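Local coordinates for replicative DNA helicase (Nostoc punctiforme, PDB 4O1R), which is an intein that probably excises itself from the replicative helicase precursor by protein splicing, joining the flanking sequences as it leaves, at residues Asn132-Asn136 / Asn137-His141; Leu18-Pro21 / Ile22-Val26. All blocks are in the same frame, centred on the assembly; numbering follows the deposited sequence.

Interaction 1 of 2, residues Asn132-Asn136 / Asn137-His141; sequences NFVAN and NIIVH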
loop_
_atom_site.group_PDB
_atom_site.type_symbol
_atom_site.label_atom_id
_atom_site.label_comp_id
_atom_site.label_asym_id
_atom_site.label_seq_id
_atom_site.Cartn_x
_atom_site.Cartn_y
_atom_site.Cartn_z
ATOM N N ASN A 132 8.249 -2.409 -1.294
ATOM C CA ASN A 132 7.016 -1.629 -1.236
ATOM C C ASN A 132 6.158 -1.993 -2.422
ATOM O O ASN A 132 6.614 -2.657 -3.354
ATOM C CB ASN A 132 7.292 -0.108 -1.166
ATOM C CG ASN A 132 7.678 0.502 -2.516
ATOM O OD1 ASN A 132 6.824 0.795 -3.355
ATOM N ND2 ASN A 132 8.971 0.729 -2.706
ATOM N N PHE A 133 4.901 -1.595 -2.380
ATOM C CA PHE A 133 4.038 -1.806 -3.525
ATOM C C PHE A 133 2.878 -0.842 -3.466
ATOM O O PHE A 133 2.648 -0.194 -2.430
ATOM C CB PHE A 133 3.553 -3.270 -3.632
ATOM C CG PHE A 133 2.763 -3.758 -2.441
ATOM C CD1 PHE A 133 3.422 -4.269 -1.317
ATOM C CD2 PHE A 133 1.365 -3.755 -2.446
ATOM C CE1 PHE A 133 2.695 -4.743 -0.206
ATOM C CE2 PHE A 133 0.635 -4.228 -1.347
ATOM C CZ PHE A 133 1.301 -4.716 -0.227
ATOM N N VAL A 134 2.162 -0.746 -4.581
ATOM C CA VAL A 134 0.968 0.083 -4.665
ATOM C C VAL A 134 -0.274 -0.739 -4.339
ATOM O O VAL A 134 -0.514 -1.782 -4.947
ATOM C CB VAL A 134 0.831 0.729 -6.056
ATOM C CG1 VAL A 134 -0.435 1.569 -6.114
ATOM C CG2 VAL A 134 2.070 1.551 -6.396
ATOM N N ALA A 135 -1.061 -0.269 -3.373
ATOM C CA ALA A 135 -2.322 -0.898 -3.003
ATOM C C ALA A 135 -3.385 0.179 -2.893
ATOM O O ALA A 135 -3.151 1.226 -2.274
ATOM C CB ALA A 135 -2.181 -1.653 -1.697
ATOM N N ASN A 136 -4.545 -0.060 -3.503
ATOM C CA ASN A 136 -5.584 0.964 -3.566
ATOM C C ASN A 136 -5.026 2.296 -4.054
ATOM O O ASN A 136 -5.436 3.374 -3.608
ATOM C CB ASN A 136 -6.306 1.127 -2.216
ATOM C CG ASN A 136 -7.421 0.123 -2.025
ATOM O OD1 ASN A 136 -7.575 -0.832 -2.796
ATOM N ND2 ASN A 136 -8.225 0.344 -1.000
ATOM N N ASN A 137 -4.068 2.213 -4.971
ATOM C CA ASN A 137 -3.472 3.405 -5.582
ATOM C C ASN A 137 -2.761 4.304 -4.563
ATOM O O ASN A 137 -2.674 5.515 -4.756
ATOM C CB ASN A 137 -4.518 4.219 -6.372
ATOM C CG ASN A 137 -5.083 3.470 -7.548
ATOM O OD1 ASN A 137 -4.351 2.838 -8.308
ATOM N ND2 ASN A 137 -6.395 3.555 -7.722
ATOM N N ILE A 138 -2.232 3.685 -3.510
ATOM C CA ILE A 138 -1.394 4.352 -2.499
ATOM C C ILE A 138 -0.126 3.510 -2.308
ATOM O O ILE A 138 -0.187 2.284 -2.313
ATOM C CB ILE A 138 -2.151 4.513 -1.154
ATOM C CG1 ILE A 138 -3.411 5.362 -1.356
ATOM C CG2 ILE A 138 -1.246 5.140 -0.061
ATOM C CD1 ILE A 138 -4.348 5.413 -0.154
ATOM N N ILE A 139 1.021 4.169 -2.155
ATOM C CA ILE A 139 2.289 3.451 -1.936
ATOM C C ILE A 139 2.417 3.016 -0.482
ATOM O O ILE A 139 2.260 3.834 0.423
ATOM C CB ILE A 139 3.469 4.316 -2.380
ATOM C CG1 ILE A 139 3.389 4.533 -3.891
ATOM C CG2 ILE A 139 4.814 3.685 -2.008
ATOM C CD1 ILE A 139 4.101 5.749 -4.361
ATOM N N VAL A 140 2.651 1.726 -0.254
ATOM C CA VAL A 140 2.814 1.175 1.100
ATOM C C VAL A 140 4.125 0.398 1.211
ATOM O O VAL A 140 4.562 -0.182 0.224
ATOM C CB VAL A 140 1.632 0.265 1.509
ATOM C CG1 VAL A 140 0.319 0.980 1.303
ATOM C CG2 VAL A 140 1.633 -1.054 0.730
ATOM N N HIS A 141 4.763 0.373 2.387
ATOM C CA HIS A 141 6.050 -0.334 2.584
ATOM C C HIS A 141 5.948 -1.639 3.357
ATOM O O HIS A 141 5.212 -1.742 4.346
ATOM C CB HIS A 141 7.053 0.523 3.356
ATOM C CG HIS A 141 8.502 0.191 3.095
ATOM N ND1 HIS A 141 9.181 -0.813 3.761
ATOM C CD2 HIS A 141 9.400 0.738 2.238
ATOM C CE1 HIS A 141 10.429 -0.862 3.331
ATOM N NE2 HIS A 141 10.588 0.063 2.402
#

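Interaction 2 of 2, residues Leu18-Pro21 / Ile22-Val26; sequences LQVP and IKELV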
loop_
_atom_site.group_PDB
_atom_site.type_symbol
_atom_site.label_atom_id
_atom_site.label_comp_id
_atom_site.label_asym_id
_atom_site.label_seq_id
_atom_site.Cartn_x
_atom_site.Cartn_y
_atom_site.Cartn_z
ATOM N N LEU A 18 -4.989 -5.830 -14.374
ATOM C CA LEU A 18 -6.133 -6.215 -13.573
ATOM C C LEU A 18 -5.892 -5.859 -12.109
ATOM O O LEU A 18 -4.835 -6.167 -11.558
ATOM C CB LEU A 18 -6.379 -7.721 -13.716
ATOM C CG LEU A 18 -7.657 -8.292 -13.105
ATOM C CD1 LEU A 18 -8.893 -7.765 -13.824
ATOM C CD2 LEU A 18 -7.593 -9.810 -13.168
ATOM N N GLN A 19 -6.877 -5.203 -11.497
ATOM C CA GLN A 19 -6.832 -4.861 -10.074
ATOM C C GLN A 19 -7.448 -6.017 -9.305
ATOM O O GLN A 19 -8.598 -6.397 -9.565
ATOM C CB GLN A 19 -7.611 -3.572 -9.822
ATOM C CG GLN A 19 -7.015 -2.393 -10.583
ATOM C CD GLN A 19 -7.828 -1.124 -10.456
ATOM O OE1 GLN A 19 -7.874 -0.509 -9.396
ATOM N NE2 GLN A 19 -8.464 -0.718 -11.550
ATOM N N VAL A 20 -6.667 -6.609 -8.404
ATOM C CA VAL A 20 -7.056 -7.838 -7.711
ATOM C C VAL A 20 -7.005 -7.627 -6.192
ATOM O O VAL A 20 -6.039 -7.052 -5.686
ATOM C CB VAL A 20 -5.989 -8.942 -7.991
ATOM C CG1 VAL A 20 -6.311 -10.256 -7.250
ATOM C CG2 VAL A 20 -5.798 -9.168 -9.489
ATOM N N PRO A 21 -8.035 -8.094 -5.460
ATOM C CA PRO A 21 -7.957 -8.030 -3.994
ATOM C C PRO A 21 -6.784 -8.866 -3.487
ATOM O O PRO A 21 -6.570 -10.014 -3.910
ATOM C CB PRO A 21 -9.292 -8.618 -3.530
ATOM C CG PRO A 21 -10.176 -8.620 -4.716
ATOM C CD PRO A 21 -9.317 -8.641 -5.938
ATOM N N ILE A 22 -6.025 -8.303 -2.559
ATOM C CA ILE A 22 -4.836 -8.964 -2.068
ATOM C C ILE A 22 -5.150 -10.357 -1.474
ATOM O O ILE A 22 -4.346 -11.292 -1.602
ATOM C CB ILE A 22 -4.100 -8.035 -1.060
ATOM C CG1 ILE A 22 -2.742 -8.608 -0.671
ATOM C CG2 ILE A 22 -4.970 -7.723 0.157
ATOM C CD1 ILE A 22 -1.884 -7.647 0.144
ATOM N N LYS A 23 -6.331 -10.511 -0.872
ATOM C CA LYS A 23 -6.699 -11.814 -0.298
ATOM C C LYS A 23 -6.663 -12.922 -1.367
ATOM O O LYS A 23 -6.352 -14.072 -1.061
ATOM C CB LYS A 23 -8.058 -11.767 0.405
ATOM C CG LYS A 23 -8.491 -13.120 0.924
ATOM C CD LYS A 23 -9.884 -13.137 1.484
ATOM C CE LYS A 23 -10.184 -14.531 2.021
ATOM N NZ LYS A 23 -11.492 -14.580 2.727
ATOM N N GLU A 24 -6.955 -12.569 -2.617
ATOM C CA GLU A 24 -7.011 -13.563 -3.698
ATOM C C GLU A 24 -5.628 -14.003 -4.179
ATOM O O GLU A 24 -5.503 -14.990 -4.915
ATOM C CB GLU A 24 -7.865 -13.042 -4.859
ATOM C CG GLU A 24 -9.336 -12.865 -4.464
ATOM C CD GLU A 24 -10.218 -12.314 -5.572
ATOM O OE1 GLU A 24 -9.755 -12.229 -6.723
ATOM O OE2 GLU A 24 -11.380 -11.955 -5.281
ATOM N N LEU A 25 -4.584 -13.297 -3.746
ATOM C CA LEU A 25 -3.226 -13.615 -4.182
ATOM C C LEU A 25 -2.482 -14.546 -3.235
ATOM O O LEU A 25 -1.361 -14.952 -3.529
ATOM C CB LEU A 25 -2.414 -12.334 -4.388
ATOM C CG LEU A 25 -2.932 -11.484 -5.550
ATOM C CD1 LEU A 25 -2.297 -10.113 -5.473
ATOM C CD2 LEU A 25 -2.654 -12.160 -6.889
ATOM N N VAL A 26 -3.095 -14.874 -2.098
ATOM C CA VAL A 26 -2.425 -15.727 -1.102
ATOM C C VAL A 26 -1.931 -17.017 -1.755
ATOM O O VAL A 26 -2.685 -17.693 -2.455
ATOM C CB VAL A 26 -3.304 -16.001 0.153
ATOM C CG1 VAL A 26 -2.697 -17.091 1.021
ATOM C CG2 VAL A 26 -3.481 -14.727 0.953
#

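Interaction 1 of 2, residues Asn132-Asn136 / Asn137-His141
The CA of N137 rests against V134, 3.6 Å from its CG1. N136 and N137 form the corner of a type I' turn, where both backbones take left-handed helical angles that asparagine tolerates better than most residues. N136 is held by its amide, OD1 accepting from L10 N and ND2 donating to K69 O. I138 closes the turn: its O receives A135 N at 2.9 Å, and its N bonds A135 O from above the carbonyl plane, bent to 148°. The result is a tight two-residue hairpin at the heart of the Hint fold, leading to the C-terminal N142. I139 meets V134 on the opposite face from F133, CG1 lying 4.1 Å from V134 CG2, while its CG2 touches N132 OD1, an atom already bonded to L36 N. V140 N reaches F133 O almost straight, at 2.9 Å and 172°, and V140 O accepts from F133 N. V140 CG2 sits over the ring, 3.8 Å from the centroid in a CH-pi contact, because F133 chi1 near 60° swings the ring above the neighbouring strand. A serine instead of F133 would probably leave V140 CG2 without its aromatic cover and open a gap beside V33. H141 faces N132 in a non-hydrogen-bonded pair, its ring edge-to-face with W84.

Interaction 2 of 2, residues Leu18-Pro21 / Ile22-Val26
This is a local turn contact, in which the end of strand 19-21 meets the short helical turn that follows it, toward the edge of the molecule. One backbone bond spans the join: E24 N donates to P21 O at 2.9 Å, bent to 145° and approaching from above the carbonyl plane. Proline suits this last strand position: its ring restrains phi near -62°, which a strand end allows and the turn continues, and offers a compact apolar surface. E24 uses it: with CG anti to the carbonyl carbon (chi1 -65°) and the chain extended beyond, the carboxylate lies across the pyrrolidine ring, OE2 3.6 Å from P21 CG and OE1 3.7 Å from P21 CD. These are van der Waals contacts, leaving the charged end near the surface. V20 has two conformers, and in one of them CG1 lies 4.0 Å from L25 CG and equally close to E24 CB. Buried I22, a branched aliphatic, fills space against F123 and L125 of strand 106-126, while L25 N bonds back to I22 O at 2.9 Å. Two overlapping turns with i to i+3 bonds, P21-E24 and I22-L25, thus end a strand and redirect the chain within the all-beta Hint fold.

Overall arrangement
Interaction 1 lies about 3 Å from the centre of the chain, measured to its own centre, and is largely buried, whereas interaction 2 sits some 13 Å out and is only partly covered. Their centres are about 13 Å apart and they do not touch, though both meet strand 10-12: N136 of the hairpin is bonded to L10, and V20 of the turn pairs with V11. Their chemistry follows their place. The hairpin pairs two strands through reciprocal backbone bonds with an aromatic and aliphatic filling, as a core demands. The turn ends one strand with single bonds to carbonyls three residues back and, being more exposed, can carry a carboxylate over a proline ring.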